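Local atomic coordinates of galactose mutarotase-like protein (Clostridium acetobutylicum, PDB entry 3OS7), a protein that probably binds carbohydrate and may interconvert the alpha and beta anomers of aldose sugars, as galactose mutarotases do. Residues I207-K212 with E222-P226. Residues are numbered along the deposited sequence; the frame is centred on the assembly and turned at random.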
loop_
_atom_site.group_PDB
_atom_site.type_symbol
_atom_site.label_atom_id
_atom_site.label_comp_id
_atom_site.label_asym_id
_atom_site.label_seq_id
_atom_site.Cartn_x
_atom_site.Cartn_y
_atom_site.Cartn_z
ATOM N N ILE A 207 -8.348 -3.764 -13.639
ATOM C CA ILE A 207 -8.336 -2.406 -14.118
ATOM C C ILE A 207 -9.611 -2.071 -14.867
ATOM O O ILE A 207 -10.218 -2.939 -15.493
ATOM C CB ILE A 207 -7.110 -2.120 -15.010
ATOM C CG1 ILE A 207 -7.084 -3.025 -16.253
ATOM C CG2 ILE A 207 -5.822 -2.255 -14.189
ATOM C CD1 ILE A 207 -6.018 -2.636 -17.335
ATOM N N ASP A 208 -9.992 -0.801 -14.775
ATOM C CA ASP A 208 -11.101 -0.219 -15.507
ATOM C C ASP A 208 -10.526 0.606 -16.658
ATOM O O ASP A 208 -10.475 0.123 -17.783
ATOM C CB ASP A 208 -11.936 0.639 -14.540
ATOM C CG ASP A 208 -13.221 1.162 -15.162
ATOM O OD1 ASP A 208 -13.523 0.835 -16.332
ATOM O OD2 ASP A 208 -13.946 1.880 -14.436
ATOM N N LYS A 209 -10.013 1.805 -16.367
ATOM C CA LYS A 209 -9.417 2.654 -17.388
ATOM C C LYS A 209 -7.972 2.995 -17.035
ATOM O O LYS A 209 -7.573 2.992 -15.862
ATOM C CB LYS A 209 -10.230 3.961 -17.570
ATOM C CG LYS A 209 -11.672 3.715 -18.021
ATOM C CD LYS A 209 -12.346 4.970 -18.468
ATOM C CE LYS A 209 -12.884 5.743 -17.294
ATOM N NZ LYS A 209 -13.395 7.084 -17.700
ATOM N N PHE A 210 -7.197 3.259 -18.076
ATOM C CA PHE A 210 -5.868 3.837 -17.964
ATOM C C PHE A 210 -5.969 5.373 -17.922
ATOM O O PHE A 210 -6.745 5.962 -18.681
ATOM C CB PHE A 210 -5.072 3.392 -19.184
ATOM C CG PHE A 210 -3.720 4.022 -19.293
ATOM C CD1 PHE A 210 -2.726 3.671 -18.420
ATOM C CD2 PHE A 210 -3.455 4.976 -20.276
ATOM C CE1 PHE A 210 -1.478 4.218 -18.507
ATOM C CE2 PHE A 210 -2.191 5.550 -20.371
ATOM C CZ PHE A 210 -1.189 5.156 -19.467
ATOM N N TRP A 211 -5.144 6.013 -17.089
ATOM C CA TRP A 211 -5.146 7.482 -16.920
ATOM C C TRP A 211 -3.774 8.007 -17.318
ATOM O O TRP A 211 -2.745 7.628 -16.726
ATOM C CB TRP A 211 -5.501 7.851 -15.479
ATOM C CG TRP A 211 -6.894 7.457 -15.161
ATOM C CD1 TRP A 211 -7.344 6.192 -14.850
ATOM C CD2 TRP A 211 -8.046 8.295 -15.170
ATOM N NE1 TRP A 211 -8.696 6.200 -14.655
ATOM C CE2 TRP A 211 -9.163 7.473 -14.842
ATOM C CE3 TRP A 211 -8.257 9.665 -15.413
ATOM C CZ2 TRP A 211 -10.446 7.964 -14.760
ATOM C CZ3 TRP A 211 -9.573 10.168 -15.305
ATOM C CH2 TRP A 211 -10.638 9.316 -14.986
ATOM N N LYS A 212 -3.758 8.827 -18.365
ATOM C CA LYS A 212 -2.527 9.387 -18.870
ATOM C C LYS A 212 -1.913 10.338 -17.850
ATOM O O LYS A 212 -2.618 11.110 -17.196
ATOM C CB LYS A 212 -2.810 10.151 -20.168
ATOM C CG LYS A 212 -1.581 10.672 -20.934
ATOM C CD LYS A 212 -2.018 11.315 -22.283
ATOM C CE LYS A 212 -0.877 12.113 -22.952
ATOM N NZ LYS A 212 -1.135 12.423 -24.392
ATOM N N GLU A 222 -7.379 12.779 -18.733
ATOM C CA GLU A 222 -7.870 11.929 -19.796
ATOM C C GLU A 222 -7.752 10.483 -19.364
ATOM O O GLU A 222 -6.742 10.080 -18.789
ATOM C CB GLU A 222 -7.013 12.072 -21.042
ATOM C CG GLU A 222 -6.940 13.437 -21.674
ATOM C CD GLU A 222 -5.737 13.520 -22.613
ATOM O OE1 GLU A 222 -4.571 13.691 -22.140
ATOM O OE2 GLU A 222 -5.956 13.345 -23.824
ATOM N N SER A 223 -8.784 9.707 -19.655
ATOM C CA SER A 223 -8.801 8.283 -19.375
ATOM C C SER A 223 -9.123 7.479 -20.640
ATOM O O SER A 223 -9.761 7.977 -21.564
ATOM C CB SER A 223 -9.829 7.984 -18.307
ATOM O OG SER A 223 -11.130 8.319 -18.772
ATOM N N PHE A 224 -8.636 6.254 -20.691
ATOM C CA PHE A 224 -8.736 5.424 -21.889
ATOM C C PHE A 224 -9.022 3.988 -21.550
ATOM O O PHE A 224 -8.579 3.490 -20.505
ATOM C CB PHE A 224 -7.433 5.464 -22.677
ATOM C CG PHE A 224 -6.985 6.843 -23.035
ATOM C CD1 PHE A 224 -7.292 7.376 -24.276
ATOM C CD2 PHE A 224 -6.284 7.608 -22.140
ATOM C CE1 PHE A 224 -6.890 8.646 -24.619
ATOM C CE2 PHE A 224 -5.876 8.896 -22.479
ATOM C CZ PHE A 224 -6.180 9.400 -23.731
ATOM N N ALA A 225 -9.730 3.294 -22.456
ATOM C CA ALA A 225 -9.863 1.857 -22.373
ATOM C C ALA A 225 -8.437 1.254 -22.454
ATOM O O ALA A 225 -7.604 1.774 -23.180
ATOM C CB ALA A 225 -10.758 1.326 -23.527
ATOM N N PRO A 226 -8.181 0.146 -21.742
ATOM C CA PRO A 226 -6.874 -0.517 -21.834
ATOM C C PRO A 226 -6.520 -0.815 -23.280
ATOM O O PRO A 226 -7.398 -1.206 -24.045
ATOM C CB PRO A 226 -7.062 -1.811 -21.046
ATOM C CG PRO A 226 -8.185 -1.462 -20.041
ATOM C CD PRO A 226 -9.098 -0.556 -20.818
HETATM O O HOH W 1 -12.831 7.079 -20.698
HETATM O O HOH W 2 -5.283 11.282 -16.692
HETATM O O HOH W 3 -2.394 15.031 -23.265
#
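Phe210 and Phe224 form an antiparallel hydrogen-bonded pair where the short strand 222-224 lines up along 201-213 at the surface of the galactose mutarotase-like beta-sandwich. Phe210 N donates to Phe224 O, and Phe224 N to Phe210 O, each at 2.8 Å and in the plane of the accepting carbonyl. A third, longer bond runs from Lys212 N to Glu222 O, and a water spans Lys212 O and Glu222 O.

Trp211 and Ser223 form the next, non-hydrogen-bonded pair. Ser223 CB sits over the middle of the indole's six-membered ring, 3.4 Å from its centroid and only 3° off the ring normal, a CH-pi contact. The indole NE1 bonds to Ser250 OG of strand 246-256, and Tyr285 meets the ring edge-to-face. A tetraethylene glycol molecule, probably from the crystallisation liquor, lies close by.

Lys209 reaches the hydroxyl end of Ser223, while the indole covers its CB. Lys209 CB touches Phe224 O at 3.4 Å, and CG remains near that oxygen; CD and CE then close on Ser223 OG. The bend at chi3 (-83°) brings Lys209 NZ to donate a hydrogen bond to Ser223 OG (2.8 Å) and a further one to a water.

On the other face the phenylalanine rings meet loosely, with Phe210 CD2 4.3 Å from Phe224 CD2, and Lys212 CB lies at the edge of the Phe224 ring. Lys212 and Glu222 extend side by side at the protein surface, where Glu222 OE1 also bonds to Thr220 OG1. Lys212 NZ and Glu222 OE1 stay 4.3 Å apart, beyond a salt bridge, and a water accepts from NZ and donates to OE1. Past the strand end, Pro226 CD packs on Asp208 O, and Ile207 CD1 meets Pro226 CG at 3.7 Å.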